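Local coordinates for protein 4-hydroxybutyrate CoA-transferase (Porphyromonas gingivalis, PDB 3EH7) that probably transfers coenzyme A between acyl-CoA and carboxylate substrates such as acetate or 4-hydroxybutyrate, at residues A[352-364]-A[384-396]. Sequence-based numbering, arbitrary orientation.
Sequences KNGKSIMAIPSTA and TLRNEVDYVVTEY
Asp390 and Glu395 each reach across to the backbone of 352-364, one at either end of a parallel strand pair. Between them, strands 355-359 and 391-394 pair through four backbone hydrogen bonds, the first from Tyr391 N to Ser356 O and the last from Ile360 N, just beyond its strand, to Val393 O (2.8 Å). With its CG anti to the backbone N (chi1 -175°), Asp390 turns its carboxylate to Ser356, whose N meets OD2 on the anti side at 3.1 Å. A water ties the same OD2 to Gly354 O, while OD1 accepts from Gln400. At the far end Glu395 grips Ser362 with both oxygens: OE1 takes the backbone N on its syn side (2.9 Å), and OE2 receives the OG proton from above the carboxylate plane (2.8 Å). Ser362 OG also lies at the edge of the Tyr396 ring, 3.3 Å from CE2. On one face of the sheet the Lys355 chain runs obliquely past Tyr391, with CD 3.9 Å from CE1, on its way to Leu209 O; CG2 of Ile357 presses tightly on CG2 of Val393 (3.4 Å). Selenomethionine Met358 projects from the other face, and its CE meets Thr384 OG1 tip to tip against helix 341-350. Helix 197-208 packs on Ala359 and Val393, so that helices flank both faces of this mainly parallel sheet, consistent with the Rossmann-like alpha/beta C-terminal domain of acetyl-CoA hydrolase/transferases.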
loop_
_atom_site.group_PDB
_atom_site.type_symbol
_atom_site.label_atom_id
_atom_site.label_comp_id
_atom_site.label_asym_id
_atom_site.label_seq_id
_atom_site.Cartn_x
_atom_site.Cartn_y
_atom_site.Cartn_z
ATOM N N LYS A 352 -0.942 16.735 1.970
ATOM C CA LYS A 352 -0.031 17.787 2.421
ATOM C C LYS A 352 -0.054 17.867 3.946
ATOM O O LYS A 352 -1.124 17.996 4.538
ATOM C CB LYS A 352 -0.393 19.131 1.805
ATOM C CG LYS A 352 0.593 20.269 2.197
ATOM C CD LYS A 352 0.231 21.596 1.574
ATOM C CE LYS A 352 1.111 22.755 2.140
ATOM N NZ LYS A 352 0.347 23.816 2.937
ATOM N N ASN A 353 1.123 17.720 4.559
ATOM C CA ASN A 353 1.293 17.639 6.010
ATOM C C ASN A 353 0.426 16.547 6.655
ATOM O O ASN A 353 0.020 16.672 7.800
ATOM C CB ASN A 353 1.015 19.008 6.645
ATOM C CG ASN A 353 1.194 19.016 8.164
ATOM O OD1 ASN A 353 2.075 18.343 8.716
ATOM N ND2 ASN A 353 0.338 19.783 8.855
ATOM N N GLY A 354 0.137 15.477 5.913
ATOM C CA GLY A 354 -0.652 14.371 6.426
ATOM C C GLY A 354 0.031 13.530 7.508
ATOM O O GLY A 354 1.267 13.465 7.573
ATOM N N LYS A 355 -0.788 12.900 8.362
ATOM C CA LYS A 355 -0.328 12.067 9.477
ATOM C C LYS A 355 -1.274 10.902 9.581
ATOM O O LYS A 355 -2.440 11.099 9.415
ATOM C CB LYS A 355 -0.457 12.814 10.814
ATOM C CG LYS A 355 0.209 14.170 10.842
ATOM C CD LYS A 355 0.280 14.777 12.251
ATOM C CE LYS A 355 0.664 16.229 12.119
ATOM N NZ LYS A 355 0.806 16.969 13.407
ATOM N N SER A 356 -0.780 9.695 9.842
ATOM C CA SER A 356 -1.637 8.655 10.303
ATOM C C SER A 356 -1.132 8.174 11.644
ATOM O O SER A 356 0.084 8.130 11.926
ATOM C CB SER A 356 -1.738 7.506 9.318
ATOM O OG SER A 356 -0.600 6.723 9.329
ATOM N N ILE A 357 -2.106 7.828 12.469
ATOM C CA ILE A 357 -1.885 7.415 13.836
ATOM C C ILE A 357 -2.532 6.067 14.066
ATOM O O ILE A 357 -3.698 5.857 13.730
ATOM C CB ILE A 357 -2.517 8.440 14.833
ATOM C CG1 ILE A 357 -1.901 9.818 14.613
ATOM C CG2 ILE A 357 -2.351 7.957 16.283
ATOM C CD1 ILE A 357 -2.733 10.970 15.124
HETATM N N MSE A 358 -1.760 5.153 14.621
HETATM C CA MSE A 358 -2.268 3.892 15.169
HETATM C C MSE A 358 -2.351 4.118 16.705
HETATM O O MSE A 358 -1.343 4.157 17.366
HETATM C CB MSE A 358 -1.332 2.751 14.829
HETATM C CG MSE A 358 -1.285 2.403 13.306
HETATM SE SE MSE A 358 -3.051 1.749 12.754
HETATM C CE MSE A 358 -2.816 1.930 10.848
ATOM N N ALA A 359 -3.563 4.315 17.205
ATOM C CA ALA A 359 -3.859 4.646 18.597
ATOM C C ALA A 359 -4.428 3.407 19.285
ATOM O O ALA A 359 -5.522 2.893 18.917
ATOM C CB ALA A 359 -4.858 5.786 18.665
ATOM N N ILE A 360 -3.673 2.896 20.244
ATOM C CA ILE A 360 -4.004 1.624 20.871
ATOM C C ILE A 360 -3.682 1.648 22.361
ATOM O O ILE A 360 -2.745 2.340 22.779
ATOM C CB ILE A 360 -3.246 0.456 20.219
ATOM C CG1 ILE A 360 -1.751 0.765 20.117
ATOM C CG2 ILE A 360 -3.813 0.189 18.834
ATOM C CD1 ILE A 360 -0.939 -0.450 19.910
ATOM N N PRO A 361 -4.471 0.902 23.161
ATOM C CA PRO A 361 -4.093 0.596 24.523
ATOM C C PRO A 361 -2.797 -0.202 24.470
ATOM O O PRO A 361 -2.612 -1.001 23.551
ATOM C CB PRO A 361 -5.235 -0.292 25.019
ATOM C CG PRO A 361 -6.312 -0.149 24.079
ATOM C CD PRO A 361 -5.735 0.246 22.783
ATOM N N SER A 362 -1.902 0.009 25.420
ATOM C CA SER A 362 -0.622 -0.688 25.391
ATOM C C SER A 362 -0.787 -2.179 25.714
ATOM O O SER A 362 0.122 -2.987 25.444
ATOM C CB SER A 362 0.389 -0.037 26.338
ATOM O OG SER A 362 0.035 -0.216 27.697
ATOM N N THR A 363 -1.938 -2.548 26.281
ATOM C CA THR A 363 -2.149 -3.932 26.724
ATOM C C THR A 363 -3.485 -4.470 26.243
ATOM O O THR A 363 -4.334 -3.740 25.741
ATOM C CB THR A 363 -2.092 -4.088 28.283
ATOM O OG1 THR A 363 -3.230 -3.444 28.861
ATOM C CG2 THR A 363 -0.798 -3.501 28.885
ATOM N N ALA A 364 -3.645 -5.772 26.393
ATOM C CA ALA A 364 -4.889 -6.440 26.057
ATOM C C ALA A 364 -5.120 -7.600 27.035
ATOM O O ALA A 364 -4.230 -7.980 27.816
ATOM C CB ALA A 364 -4.845 -6.940 24.636
ATOM N N THR A 384 -1.247 -3.289 7.766
ATOM C CA THR A 384 -0.492 -2.104 7.351
ATOM C C THR A 384 0.998 -2.437 7.433
ATOM O O THR A 384 1.442 -2.954 8.442
ATOM C CB THR A 384 -0.861 -0.861 8.221
ATOM O OG1 THR A 384 -2.246 -0.533 8.009
ATOM C CG2 THR A 384 -0.047 0.323 7.844
ATOM N N LEU A 385 1.754 -2.164 6.360
ATOM C CA LEU A 385 3.136 -2.626 6.216
ATOM C C LEU A 385 4.062 -1.842 7.138
ATOM O O LEU A 385 3.829 -0.652 7.409
ATOM C CB LEU A 385 3.611 -2.452 4.745
ATOM C CG LEU A 385 2.897 -3.302 3.670
ATOM C CD1 LEU A 385 3.137 -2.729 2.242
ATOM C CD2 LEU A 385 3.372 -4.764 3.771
ATOM N N ARG A 386 5.134 -2.462 7.595
ATOM C CA ARG A 386 6.089 -1.717 8.423
ATOM C C ARG A 386 6.634 -0.467 7.688
ATOM O O ARG A 386 6.928 0.554 8.305
ATOM C CB ARG A 386 7.233 -2.605 8.908
ATOM C CG ARG A 386 8.255 -2.891 7.863
ATOM C CD ARG A 386 9.441 -3.745 8.322
ATOM N NE ARG A 386 10.224 -4.065 7.131
ATOM C CZ ARG A 386 11.420 -4.629 7.122
ATOM N NH1 ARG A 386 12.025 -5.000 8.252
ATOM N NH2 ARG A 386 12.007 -4.846 5.966
ATOM N N ASN A 387 6.753 -0.564 6.374
ATOM C CA ASN A 387 7.248 0.544 5.541
ATOM C C ASN A 387 6.295 1.708 5.477
ATOM O O ASN A 387 6.697 2.753 5.019
ATOM C CB ASN A 387 7.578 0.092 4.097
ATOM C CG ASN A 387 8.771 -0.870 4.020
ATOM O OD1 ASN A 387 9.420 -1.152 5.024
ATOM N ND2 ASN A 387 9.065 -1.367 2.831
ATOM N N GLU A 388 5.033 1.548 5.889
ATOM C CA GLU A 388 4.094 2.673 5.825
ATOM C C GLU A 388 3.567 3.229 7.144
ATOM O O GLU A 388 2.955 4.299 7.167
ATOM C CB GLU A 388 2.936 2.367 4.881
ATOM C CG GLU A 388 2.202 1.093 5.133
ATOM C CD GLU A 388 1.329 0.719 3.983
ATOM O OE1 GLU A 388 1.085 1.640 3.162
ATOM O OE2 GLU A 388 0.857 -0.463 3.938
ATOM N N VAL A 389 3.827 2.539 8.248
ATOM C CA VAL A 389 3.323 3.000 9.548
ATOM C C VAL A 389 3.969 4.358 9.850
ATOM O O VAL A 389 5.122 4.572 9.473
ATOM C CB VAL A 389 3.612 1.930 10.616
ATOM C CG1 VAL A 389 5.145 1.663 10.698
ATOM C CG2 VAL A 389 3.015 2.339 11.984
ATOM N N ASP A 390 3.240 5.277 10.496
ATOM C CA ASP A 390 3.711 6.634 10.732
ATOM C C ASP A 390 3.826 6.824 12.264
ATOM O O ASP A 390 4.826 6.402 12.845
ATOM C CB ASP A 390 2.713 7.574 10.041
ATOM C CG ASP A 390 3.108 9.016 10.071
ATOM O OD1 ASP A 390 4.231 9.309 10.524
ATOM O OD2 ASP A 390 2.272 9.848 9.583
ATOM N N TYR A 391 2.792 7.362 12.919
ATOM C CA TYR A 391 2.718 7.476 14.377
ATOM C C TYR A 391 2.038 6.298 15.033
ATOM O O TYR A 391 1.045 5.725 14.515
ATOM C CB TYR A 391 1.917 8.712 14.786
ATOM C CG TYR A 391 2.534 10.038 14.442
ATOM C CD1 TYR A 391 2.240 10.658 13.230
ATOM C CD2 TYR A 391 3.368 10.700 15.339
ATOM C CE1 TYR A 391 2.789 11.895 12.894
ATOM C CE2 TYR A 391 3.924 11.955 15.030
ATOM C CZ TYR A 391 3.620 12.532 13.804
ATOM O OH TYR A 391 4.125 13.726 13.455
ATOM N N VAL A 392 2.544 5.945 16.204
ATOM C CA VAL A 392 1.894 4.973 17.059
ATOM C C VAL A 392 1.690 5.636 18.400
ATOM O O VAL A 392 2.602 6.282 18.915
ATOM C CB VAL A 392 2.737 3.689 17.213
ATOM C CG1 VAL A 392 2.103 2.739 18.241
ATOM C CG2 VAL A 392 2.926 2.997 15.841
ATOM N N VAL A 393 0.490 5.509 18.956
ATOM C CA VAL A 393 0.142 6.200 20.204
ATOM C C VAL A 393 -0.485 5.255 21.219
ATOM O O VAL A 393 -1.443 4.528 20.898
ATOM C CB VAL A 393 -0.854 7.365 19.951
ATOM C CG1 VAL A 393 -1.221 8.037 21.255
ATOM C CG2 VAL A 393 -0.280 8.396 18.952
ATOM N N THR A 394 0.077 5.249 22.428
ATOM C CA THR A 394 -0.521 4.566 23.571
ATOM C C THR A 394 -0.745 5.549 24.714
ATOM O O THR A 394 -0.417 6.723 24.598
ATOM C CB THR A 394 0.339 3.404 24.072
ATOM O OG1 THR A 394 1.481 3.923 24.757
ATOM C CG2 THR A 394 0.769 2.484 22.920
ATOM N N GLU A 395 -1.305 5.051 25.813
ATOM C CA GLU A 395 -1.423 5.829 27.047
ATOM C C GLU A 395 -0.071 6.262 27.574
ATOM O O GLU A 395 -0.031 7.148 28.396
ATOM C CB GLU A 395 -2.177 5.060 28.148
ATOM C CG GLU A 395 -1.462 3.810 28.750
ATOM C CD GLU A 395 -1.848 2.489 28.058
ATOM O OE1 GLU A 395 -2.098 2.488 26.821
ATOM O OE2 GLU A 395 -1.898 1.452 28.758
ATOM N N TYR A 396 1.027 5.647 27.117
ATOM C CA TYR A 396 2.358 6.017 27.620
ATOM C C TYR A 396 3.094 6.984 26.714
ATOM O O TYR A 396 4.155 7.446 27.078
ATOM C CB TYR A 396 3.213 4.781 27.915
ATOM C CG TYR A 396 2.613 3.958 29.025
ATOM C CD1 TYR A 396 2.767 4.331 30.355
ATOM C CD2 TYR A 396 1.861 2.816 28.737
ATOM C CE1 TYR A 396 2.175 3.571 31.396
ATOM C CE2 TYR A 396 1.271 2.058 29.746
ATOM C CZ TYR A 396 1.422 2.453 31.061
ATOM O OH TYR A 396 0.818 1.686 32.012
HETATM O O HOH W 1 3.266 12.284 9.075
HETATM O O HOH W 2 0.489 5.022 11.598
HETATM O O HOH W 3 -3.620 -0.575 28.302
#